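Local coordinates for oligopeptide ABC transporter, periplasmic oligopeptide-binding protein, putative (PDB 5IPW) that probably binds oligopeptides in the periplasm and hands them to an ABC transporter for import across the inner membrane, at residues Arg73-Val82 with Asp229-Ser240; Tyr326-Ala334 with Arg606-Asp615. All blocks are in the same frame, centred on the assembly; numbering follows the deposited sequence.

Contact 1 (Arg73-Val82 with Asp229-Ser240); sequences RWGISKLIEV and DFLENTELPTLS
R73 holds the carboxylate of D229 end-on in a two-bond salt bridge. R73 NH1 reaches D229 OD1 at 2.9 Å; OD1 lies in the guanidinium plane, whereas NH1 stands above that of the carboxylate, and R73 NH2 meets D229 OD2 on its syn side at 3.0 Å. The same OD1 accepts from the backbone N of L231 and of E232, an Asx turn and Asx motif; three donors on this oxygen fix the carboxylate and would probably favour its ionised form. A second tie lies at I80, where S240 OG donates to I80 O at 2.5 Å from above the carbonyl plane. S240 N bonds T238 OG1, an ST turn. The loop between helix 220-227 and strand 242-244 is thus joined to segment 73-82 at R73 and again at I80. Between them the ring of F230 is laid against the helix by chi1 of 82°, CG between backbone N and carbonyl carbon. Its CZ lies 3.6 Å from S77 CB, and I76 CG2 comes to the ring edge. L231 CD2 sits 3.6 Å above the centre of the R73 guanidinium, and L231 CD1 touches I76 CG1. Past the helix, V82 CG2 packs on L239 CB at 3.9 Å.

Contact 2 (Tyr326-Ala334 with Arg606-Asp615); sequences YRVLKWIAA and RNVPEFLVTD
I332 and L612 open the main-chain pairing: I332 N donates to L612 O at 3.0 Å, and I332 O takes T614 N at 2.8 Å. T614 OG1 also donates to I332 O, from above the carbonyl plane, so two donors grip that oxygen. Upstream, water takes over, one molecule joining K330 N to E610 O and another K330 O to L612 N. The indole of W331 donates through NE1 to P609 O, 2.9 Å away and in the ring plane. L612 CB lies over its five-membered ring, a CH-pi contact 3.5 Å from the centroid, and L612 CD2 covers the benzo half, while V608 CG1 meets the edge at CZ2. Replacing W331 by an alanine is likely to leave P609 O without this donor and open a gap beneath L612. L329 CD1 packs on V608 CG1. R327 and R606 stack their guanidinium groups, planes at 10° and centres 3.7 Å apart; E54 forms a salt bridge with R606 that would probably ease the repulsion of like charges, and K602 O and F605 O accept from R327. The bridges I332-V613 and A333-T614 are parallel, placing 613-614 as the edge strand beside 326-333 in a mixed sheet.

Both segments of contact 1 precede those of contact 2 in the sequence, and the centres of the two contacts lie 23 Å apart. They do not touch, although their nearest atoms are about 6 Å from each other. The contacts lie by different sheets: helix 73-80 packs on neighbouring strands 62-67 and 276-281 of one mixed sheet, whereas contact 2 lies within another, made of strands 299-300, 599-602, 326-333 and 613-614. The chain just past strand 613-614 links the two surroundings, through salt bridges of D616 to K78, in the C-terminal part of helix 73-80, and of R619 to E81, just beyond it.

Contact 1 (Arg73-Val82 with Asp229-Ser240)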
loop_
_atom_site.group_PDB
_atom_site.type_symbol
_atom_site.label_atom_id
_atom_site.label_comp_id
_atom_site.label_asym_id
_atom_site.label_seq_id
_atom_site.Cartn_x
_atom_site.Cartn_y
_atom_site.Cartn_z
ATOM N N ARG A 73 -8.325 -14.587 -2.996
ATOM C CA ARG A 73 -9.452 -13.650 -2.953
ATOM C C ARG A 73 -9.045 -12.215 -3.302
ATOM O O ARG A 73 -9.665 -11.579 -4.156
ATOM C CB ARG A 73 -10.079 -13.702 -1.548
ATOM C CG ARG A 73 -11.152 -12.667 -1.241
ATOM C CD ARG A 73 -11.687 -12.844 0.174
ATOM N NE ARG A 73 -12.469 -14.070 0.308
ATOM C CZ ARG A 73 -13.766 -14.190 0.023
ATOM N NH1 ARG A 73 -14.476 -13.156 -0.411
ATOM N NH2 ARG A 73 -14.371 -15.360 0.180
ATOM N N TRP A 74 -7.990 -11.731 -2.657
ATOM C CA TRP A 74 -7.640 -10.307 -2.702
ATOM C C TRP A 74 -7.056 -9.835 -4.024
ATOM O O TRP A 74 -6.994 -8.636 -4.278
ATOM C CB TRP A 74 -6.701 -9.955 -1.558
ATOM C CG TRP A 74 -7.331 -10.263 -0.264
ATOM C CD1 TRP A 74 -7.002 -11.275 0.579
ATOM C CD2 TRP A 74 -8.455 -9.597 0.321
ATOM N NE1 TRP A 74 -7.832 -11.268 1.671
ATOM C CE2 TRP A 74 -8.735 -10.248 1.538
ATOM C CE3 TRP A 74 -9.241 -8.501 -0.056
ATOM C CZ2 TRP A 74 -9.767 -9.841 2.384
ATOM C CZ3 TRP A 74 -10.269 -8.099 0.783
ATOM C CH2 TRP A 74 -10.522 -8.767 1.990
ATOM N N GLY A 75 -6.628 -10.771 -4.857
ATOM C CA GLY A 75 -6.230 -10.445 -6.212
ATOM C C GLY A 75 -7.410 -9.990 -7.041
ATOM O O GLY A 75 -7.283 -9.091 -7.867
ATOM N N ILE A 76 -8.556 -10.624 -6.826
ATOM C CA ILE A 76 -9.782 -10.232 -7.503
ATOM C C ILE A 76 -10.243 -8.906 -6.916
ATOM O O ILE A 76 -10.536 -7.981 -7.649
ATOM C CB ILE A 76 -10.910 -11.262 -7.319
ATOM C CG1 ILE A 76 -10.483 -12.658 -7.800
ATOM C CG2 ILE A 76 -12.172 -10.814 -8.042
ATOM C CD1 ILE A 76 -10.128 -12.756 -9.265
ATOM N N SER A 77 -10.291 -8.822 -5.591
ATOM C CA SER A 77 -10.700 -7.589 -4.921
ATOM C C SER A 77 -9.961 -6.362 -5.453
ATOM O O SER A 77 -10.577 -5.337 -5.709
ATOM C CB SER A 77 -10.481 -7.670 -3.412
ATOM O OG SER A 77 -10.841 -6.437 -2.807
ATOM N N LYS A 78 -8.651 -6.487 -5.638
ATOM C CA LYS A 78 -7.828 -5.373 -6.090
ATOM C C LYS A 78 -7.994 -5.021 -7.574
ATOM O O LYS A 78 -7.495 -3.992 -8.015
ATOM C CB LYS A 78 -6.369 -5.637 -5.757
ATOM C CG LYS A 78 -6.106 -5.544 -4.268
ATOM C CD LYS A 78 -4.730 -6.060 -3.899
ATOM C CE LYS A 78 -4.415 -5.781 -2.439
ATOM N NZ LYS A 78 -3.210 -6.524 -1.973
ATOM N N LEU A 79 -8.686 -5.864 -8.338
ATOM C CA LEU A 79 -9.142 -5.491 -9.682
ATOM C C LEU A 79 -10.447 -4.721 -9.633
ATOM O O LEU A 79 -10.717 -3.891 -10.495
ATOM C CB LEU A 79 -9.379 -6.729 -10.549
ATOM C CG LEU A 79 -8.161 -7.574 -10.898
ATOM C CD1 LEU A 79 -8.569 -8.648 -11.895
ATOM C CD2 LEU A 79 -7.043 -6.713 -11.461
ATOM N N ILE A 80 -11.232 -5.012 -8.606
ATOM C CA ILE A 80 -12.666 -4.820 -8.620
ATOM C C ILE A 80 -13.107 -3.674 -7.698
ATOM O O ILE A 80 -14.239 -3.207 -7.769
ATOM C CB ILE A 80 -13.316 -6.184 -8.243
ATOM C CG1 ILE A 80 -14.230 -6.640 -9.354
ATOM C CG2 ILE A 80 -13.988 -6.207 -6.864
ATOM C CD1 ILE A 80 -13.433 -7.113 -10.543
ATOM N N GLU A 81 -12.188 -3.206 -6.865
ATOM C CA GLU A 81 -12.506 -2.283 -5.788
ATOM C C GLU A 81 -12.874 -0.896 -6.274
ATOM O O GLU A 81 -12.338 -0.398 -7.262
ATOM C CB GLU A 81 -11.333 -2.182 -4.805
ATOM C CG GLU A 81 -11.402 -3.194 -3.675
ATOM C CD GLU A 81 -10.081 -3.350 -2.956
ATOM O OE1 GLU A 81 -9.387 -2.331 -2.724
ATOM O OE2 GLU A 81 -9.733 -4.503 -2.632
ATOM N N VAL A 82 -13.795 -0.276 -5.550
ATOM C CA VAL A 82 -14.186 1.105 -5.809
ATOM C C VAL A 82 -14.197 1.883 -4.501
ATOM O O VAL A 82 -14.480 1.336 -3.435
ATOM C CB VAL A 82 -15.561 1.206 -6.515
ATOM C CG1 VAL A 82 -15.493 0.588 -7.904
ATOM C CG2 VAL A 82 -16.666 0.558 -5.690
ATOM N N ASP A 229 -20.593 -11.784 0.483
ATOM C CA ASP A 229 -19.299 -12.245 -0.019
ATOM C C ASP A 229 -19.174 -11.876 -1.494
ATOM O O ASP A 229 -19.811 -12.499 -2.349
ATOM C CB ASP A 229 -19.197 -13.769 0.155
ATOM C CG ASP A 229 -17.811 -14.309 -0.143
ATOM O OD1 ASP A 229 -17.186 -13.878 -1.131
ATOM O OD2 ASP A 229 -17.342 -15.186 0.604
ATOM N N PHE A 230 -18.338 -10.881 -1.790
ATOM C CA PHE A 230 -18.188 -10.372 -3.159
ATOM C C PHE A 230 -17.639 -11.401 -4.147
ATOM O O PHE A 230 -17.838 -11.277 -5.348
ATOM C CB PHE A 230 -17.278 -9.144 -3.180
ATOM C CG PHE A 230 -15.821 -9.479 -3.176
ATOM C CD1 PHE A 230 -15.138 -9.673 -4.376
ATOM C CD2 PHE A 230 -15.127 -9.623 -1.983
ATOM C CE1 PHE A 230 -13.789 -9.985 -4.382
ATOM C CE2 PHE A 230 -13.778 -9.941 -1.983
ATOM C CZ PHE A 230 -13.108 -10.123 -3.184
ATOM N N LEU A 231 -16.918 -12.388 -3.629
ATOM C CA LEU A 231 -16.259 -13.404 -4.436
ATOM C C LEU A 231 -17.201 -14.563 -4.718
ATOM O O LEU A 231 -17.311 -15.015 -5.851
ATOM C CB LEU A 231 -15.025 -13.907 -3.682
ATOM C CG LEU A 231 -14.050 -14.881 -4.351
ATOM C CD1 LEU A 231 -13.283 -14.200 -5.474
ATOM C CD2 LEU A 231 -13.073 -15.419 -3.319
ATOM N N GLU A 232 -17.889 -15.024 -3.678
ATOM C CA GLU A 232 -18.708 -16.244 -3.735
ATOM C C GLU A 232 -20.129 -15.984 -4.230
ATOM O O GLU A 232 -20.683 -16.793 -4.977
ATOM C CB GLU A 232 -18.792 -16.902 -2.346
ATOM C CG GLU A 232 -17.459 -17.260 -1.693
ATOM C CD GLU A 232 -16.869 -18.576 -2.177
ATOM O OE1 GLU A 232 -15.735 -18.901 -1.747
ATOM O OE2 GLU A 232 -17.530 -19.285 -2.973
ATOM N N ASN A 233 -20.725 -14.868 -3.805
ATOM C CA ASN A 233 -22.147 -14.629 -4.054
ATOM C C ASN A 233 -22.452 -13.873 -5.351
ATOM O O ASN A 233 -22.473 -12.647 -5.401
ATOM C CB ASN A 233 -22.792 -13.923 -2.870
ATOM C CG ASN A 233 -24.293 -13.805 -3.023
ATOM O OD1 ASN A 233 -24.884 -14.438 -3.896
ATOM N ND2 ASN A 233 -24.917 -12.976 -2.188
ATOM N N THR A 234 -22.714 -14.653 -6.388
ATOM C CA THR A 234 -23.182 -14.183 -7.694
ATOM C C THR A 234 -24.427 -13.272 -7.635
ATOM O O THR A 234 -24.710 -12.523 -8.580
ATOM C CB THR A 234 -23.418 -15.428 -8.595
ATOM O OG1 THR A 234 -22.212 -15.702 -9.318
ATOM C CG2 THR A 234 -24.579 -15.268 -9.577
ATOM N N GLU A 235 -25.176 -13.339 -6.539
ATOM C CA GLU A 235 -26.405 -12.567 -6.419
ATOM C C GLU A 235 -26.210 -11.222 -5.741
ATOM O O GLU A 235 -27.129 -10.418 -5.713
ATOM C CB GLU A 235 -27.465 -13.383 -5.674
ATOM C CG GLU A 235 -27.989 -14.561 -6.473
ATOM C CD GLU A 235 -28.852 -14.139 -7.643
ATOM O OE1 GLU A 235 -29.685 -13.227 -7.473
ATOM O OE2 GLU A 235 -28.716 -14.730 -8.732
ATOM N N LEU A 236 -25.018 -10.975 -5.214
ATOM C CA LEU A 236 -24.736 -9.754 -4.464
ATOM C C LEU A 236 -24.640 -8.516 -5.380
ATOM O O LEU A 236 -23.750 -8.438 -6.219
ATOM C CB LEU A 236 -23.431 -9.934 -3.697
ATOM C CG LEU A 236 -22.953 -8.758 -2.859
ATOM C CD1 LEU A 236 -23.963 -8.484 -1.766
ATOM C CD2 LEU A 236 -21.579 -9.025 -2.260
ATOM N N PRO A 237 -25.553 -7.542 -5.224
ATOM C CA PRO A 237 -25.418 -6.310 -6.001
ATOM C C PRO A 237 -24.116 -5.613 -5.692
ATOM O O PRO A 237 -23.662 -5.641 -4.546
ATOM C CB PRO A 237 -26.589 -5.452 -5.512
ATOM C CG PRO A 237 -27.594 -6.438 -5.039
ATOM C CD PRO A 237 -26.783 -7.536 -4.415
ATOM N N THR A 238 -23.527 -4.991 -6.702
ATOM C CA THR A 238 -22.206 -4.399 -6.555
ATOM C C THR A 238 -22.091 -3.045 -7.274
ATOM O O THR A 238 -22.867 -2.744 -8.190
ATOM C CB THR A 238 -21.115 -5.372 -7.070
ATOM O OG1 THR A 238 -19.809 -4.805 -6.887
ATOM C CG2 THR A 238 -21.309 -5.672 -8.529
ATOM N N LEU A 239 -21.116 -2.251 -6.827
ATOM C CA LEU A 239 -20.727 -1.002 -7.483
ATOM C C LEU A 239 -19.465 -1.175 -8.331
ATOM O O LEU A 239 -18.997 -0.228 -8.964
ATOM C CB LEU A 239 -20.509 0.094 -6.429
ATOM C CG LEU A 239 -21.788 0.497 -5.673
ATOM C CD1 LEU A 239 -21.489 1.327 -4.441
ATOM C CD2 LEU A 239 -22.748 1.253 -6.570
ATOM N N SER A 240 -18.918 -2.386 -8.357
ATOM C CA SER A 240 -17.673 -2.646 -9.086
ATOM C C SER A 240 -17.872 -2.653 -10.604
ATOM O O SER A 240 -18.976 -2.894 -11.092
ATOM C CB SER A 240 -17.083 -3.984 -8.644
ATOM O OG SER A 240 -16.639 -3.920 -7.309
#

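Contact 2 (Tyr326-Ala334 with Arg606-Asp615)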
loop_
_atom_site.group_PDB
_atom_site.type_symbol
_atom_site.label_atom_id
_atom_site.label_comp_id
_atom_site.label_asym_id
_atom_site.label_seq_id
_atom_site.Cartn_x
_atom_site.Cartn_y
_atom_site.Cartn_z
ATOM N N TYR A 326 4.035 -10.054 -25.888
ATOM C CA TYR A 326 3.736 -9.218 -24.739
ATOM C C TYR A 326 4.933 -8.350 -24.387
ATOM O O TYR A 326 6.002 -8.495 -24.961
ATOM C CB TYR A 326 3.333 -10.076 -23.527
ATOM C CG TYR A 326 4.439 -10.953 -22.972
ATOM C CD1 TYR A 326 5.375 -10.447 -22.085
ATOM C CD2 TYR A 326 4.540 -12.298 -23.338
ATOM C CE1 TYR A 326 6.383 -11.247 -21.580
ATOM C CE2 TYR A 326 5.543 -13.111 -22.835
ATOM C CZ TYR A 326 6.465 -12.586 -21.964
ATOM O OH TYR A 326 7.470 -13.387 -21.480
ATOM N N ARG A 327 4.737 -7.446 -23.436
ATOM C CA ARG A 327 5.816 -6.602 -22.943
ATOM C C ARG A 327 5.895 -6.730 -21.436
ATOM O O ARG A 327 4.907 -7.060 -20.784
ATOM C CB ARG A 327 5.610 -5.138 -23.360
ATOM C CG ARG A 327 4.392 -4.447 -22.766
ATOM C CD ARG A 327 4.009 -3.232 -23.604
ATOM N NE ARG A 327 2.822 -2.530 -23.115
ATOM C CZ ARG A 327 1.580 -2.995 -23.205
ATOM N NH1 ARG A 327 1.341 -4.186 -23.743
ATOM N NH2 ARG A 327 0.567 -2.271 -22.741
ATOM N N VAL A 328 7.086 -6.494 -20.901
ATOM C CA VAL A 328 7.324 -6.562 -19.471
ATOM C C VAL A 328 7.348 -5.147 -18.925
ATOM O O VAL A 328 8.159 -4.317 -19.349
ATOM C CB VAL A 328 8.660 -7.257 -19.147
ATOM C CG1 VAL A 328 8.986 -7.145 -17.666
ATOM C CG2 VAL A 328 8.606 -8.722 -19.556
ATOM N N LEU A 329 6.465 -4.883 -17.973
ATOM C CA LEU A 329 6.352 -3.563 -17.384
ATOM C C LEU A 329 7.249 -3.495 -16.158
ATOM O O LEU A 329 7.146 -4.327 -15.248
ATOM C CB LEU A 329 4.889 -3.256 -17.044
ATOM C CG LEU A 329 3.983 -3.308 -18.279
ATOM C CD1 LEU A 329 2.527 -3.445 -17.888
ATOM C CD2 LEU A 329 4.185 -2.084 -19.151
ATOM N N LYS A 330 8.130 -2.496 -16.150
ATOM C CA LYS A 330 9.148 -2.349 -15.114
ATOM C C LYS A 330 8.585 -1.640 -13.892
ATOM O O LYS A 330 9.080 -0.587 -13.489
ATOM C CB LYS A 330 10.367 -1.575 -15.654
ATOM C CG LYS A 330 11.468 -2.442 -16.244
ATOM C CD LYS A 330 11.226 -2.787 -17.702
ATOM C CE LYS A 330 12.226 -3.826 -18.195
ATOM N NZ LYS A 330 11.848 -4.346 -19.540
ATOM N N TRP A 331 7.552 -2.219 -13.293
ATOM C CA TRP A 331 7.009 -1.674 -12.050
ATOM C C TRP A 331 7.924 -2.058 -10.894
ATOM O O TRP A 331 8.573 -3.104 -10.930
ATOM C CB TRP A 331 5.595 -2.195 -11.782
ATOM C CG TRP A 331 4.586 -1.837 -12.829
ATOM C CD1 TRP A 331 4.770 -1.044 -13.929
ATOM C CD2 TRP A 331 3.219 -2.232 -12.852
ATOM N NE1 TRP A 331 3.603 -0.939 -14.636
ATOM C CE2 TRP A 331 2.637 -1.661 -13.992
ATOM C CE3 TRP A 331 2.430 -3.019 -12.017
ATOM C CZ2 TRP A 331 1.308 -1.863 -14.323
ATOM C CZ3 TRP A 331 1.110 -3.215 -12.349
ATOM C CH2 TRP A 331 0.561 -2.636 -13.486
ATOM N N ILE A 332 7.953 -1.218 -9.865
ATOM C CA ILE A 332 8.820 -1.430 -8.710
ATOM C C ILE A 332 8.022 -1.724 -7.436
ATOM O O ILE A 332 6.849 -1.361 -7.329
ATOM C CB ILE A 332 9.747 -0.218 -8.473
ATOM C CG1 ILE A 332 8.940 1.046 -8.122
ATOM C CG2 ILE A 332 10.632 0.010 -9.697
ATOM C CD1 ILE A 332 9.790 2.207 -7.629
ATOM N N ALA A 333 8.667 -2.398 -6.484
ATOM C CA ALA A 333 8.116 -2.571 -5.145
ATOM C C ALA A 333 8.374 -1.292 -4.379
ATOM O O ALA A 333 9.232 -0.499 -4.763
ATOM C CB ALA A 333 8.759 -3.754 -4.445
ATOM N N ALA A 334 7.631 -1.085 -3.297
ATOM C CA ALA A 334 7.696 0.169 -2.552
ATOM C C ALA A 334 8.573 0.037 -1.311
ATOM O O ALA A 334 8.176 0.437 -0.210
ATOM C CB ALA A 334 6.295 0.621 -2.170
ATOM N N ARG A 606 -4.050 -2.559 -23.584
ATOM C CA ARG A 606 -3.642 -1.165 -23.554
ATOM C C ARG A 606 -4.144 -0.408 -22.343
ATOM O O ARG A 606 -4.879 -0.958 -21.524
ATOM C CB ARG A 606 -4.112 -0.500 -24.845
ATOM C CG ARG A 606 -3.290 -0.917 -26.049
ATOM C CD ARG A 606 -1.903 -0.307 -25.956
ATOM N NE ARG A 606 -0.852 -1.268 -26.236
ATOM C CZ ARG A 606 0.452 -1.018 -26.120
ATOM N NH1 ARG A 606 0.891 0.168 -25.718
ATOM N NH2 ARG A 606 1.330 -1.972 -26.415
ATOM N N ASN A 607 -3.721 0.856 -22.237
ATOM C CA ASN A 607 -4.026 1.738 -21.099
ATOM C C ASN A 607 -3.418 1.228 -19.793
ATOM O O ASN A 607 -3.918 1.531 -18.707
ATOM C CB ASN A 607 -5.547 1.978 -20.947
ATOM C CG ASN A 607 -6.081 3.072 -21.875
ATOM O OD1 ASN A 607 -5.336 3.847 -22.457
ATOM N ND2 ASN A 607 -7.388 3.134 -21.999
ATOM N N VAL A 608 -2.332 0.465 -19.906
ATOM C CA VAL A 608 -1.588 -0.010 -18.742
ATOM C C VAL A 608 -0.359 0.881 -18.588
ATOM O O VAL A 608 0.412 1.013 -19.532
ATOM C CB VAL A 608 -1.121 -1.475 -18.900
ATOM C CG1 VAL A 608 -0.501 -1.979 -17.611
ATOM C CG2 VAL A 608 -2.286 -2.383 -19.287
ATOM N N PRO A 609 -0.172 1.491 -17.400
ATOM C CA PRO A 609 0.965 2.392 -17.172
ATOM C C PRO A 609 2.324 1.717 -17.302
ATOM O O PRO A 609 2.518 0.620 -16.787
ATOM C CB PRO A 609 0.774 2.872 -15.724
ATOM C CG PRO A 609 -0.622 2.557 -15.378
ATOM C CD PRO A 609 -1.048 1.401 -16.224
ATOM N N GLU A 610 3.254 2.400 -17.956
ATOM C CA GLU A 610 4.611 1.902 -18.137
ATOM C C GLU A 610 5.300 1.728 -16.791
ATOM O O GLU A 610 5.849 0.667 -16.492
ATOM C CB GLU A 610 5.403 2.875 -19.009
ATOM C CG GLU A 610 6.642 2.274 -19.644
ATOM C CD GLU A 610 7.439 3.276 -20.470
ATOM O OE1 GLU A 610 8.684 3.183 -20.469
ATOM O OE2 GLU A 610 6.833 4.156 -21.121
ATOM N N PHE A 611 5.255 2.779 -15.978
ATOM C CA PHE A 611 5.873 2.780 -14.653
ATOM C C PHE A 611 4.794 2.823 -13.578
ATOM O O PHE A 611 3.720 3.392 -13.780
ATOM C CB PHE A 611 6.810 3.984 -14.500
ATOM C CG PHE A 611 7.825 4.109 -15.606
ATOM C CD1 PHE A 611 8.978 3.326 -15.609
ATOM C CD2 PHE A 611 7.627 5.008 -16.652
ATOM C CE1 PHE A 611 9.912 3.441 -16.628
ATOM C CE2 PHE A 611 8.556 5.128 -17.673
ATOM C CZ PHE A 611 9.700 4.340 -17.661
ATOM N N LEU A 612 5.095 2.220 -12.437
ATOM C CA LEU A 612 4.173 2.175 -11.316
ATOM C C LEU A 612 4.918 1.702 -10.078
ATOM O O LEU A 612 5.837 0.889 -10.166
ATOM C CB LEU A 612 3.016 1.214 -11.606
ATOM C CG LEU A 612 1.765 1.332 -10.734
ATOM C CD1 LEU A 612 0.916 2.503 -11.183
ATOM C CD2 LEU A 612 0.940 0.059 -10.809
ATOM N N VAL A 613 4.515 2.210 -8.920
ATOM C CA VAL A 613 5.029 1.699 -7.648
ATOM C C VAL A 613 3.927 0.825 -7.060
ATOM O O VAL A 613 2.747 1.170 -7.118
ATOM C CB VAL A 613 5.572 2.819 -6.694
ATOM C CG1 VAL A 613 5.432 4.212 -7.299
ATOM C CG2 VAL A 613 4.957 2.766 -5.301
ATOM N N THR A 614 4.323 -0.325 -6.528
ATOM C CA THR A 614 3.375 -1.340 -6.103
ATOM C C THR A 614 3.461 -1.553 -4.604
ATOM O O THR A 614 4.555 -1.660 -4.058
ATOM C CB THR A 614 3.653 -2.671 -6.812
ATOM O OG1 THR A 614 4.903 -3.203 -6.362
ATOM C CG2 THR A 614 3.710 -2.464 -8.308
ATOM N N ASP A 615 2.301 -1.624 -3.956
ATOM C CA ASP A 615 2.196 -1.753 -2.502
ATOM C C ASP A 615 0.748 -2.133 -2.170
ATOM O O ASP A 615 -0.160 -1.824 -2.940
ATOM C CB ASP A 615 2.577 -0.421 -1.823
ATOM C CG ASP A 615 3.178 -0.601 -0.418
ATOM O OD1 ASP A 615 3.328 -1.756 0.046
ATOM O OD2 ASP A 615 3.504 0.429 0.224
HETATM O O HOH W 1 -0.530 0.388 -21.872
HETATM O O HOH W 2 8.012 -0.502 -18.172
HETATM O O HOH W 3 8.045 1.953 -12.399
#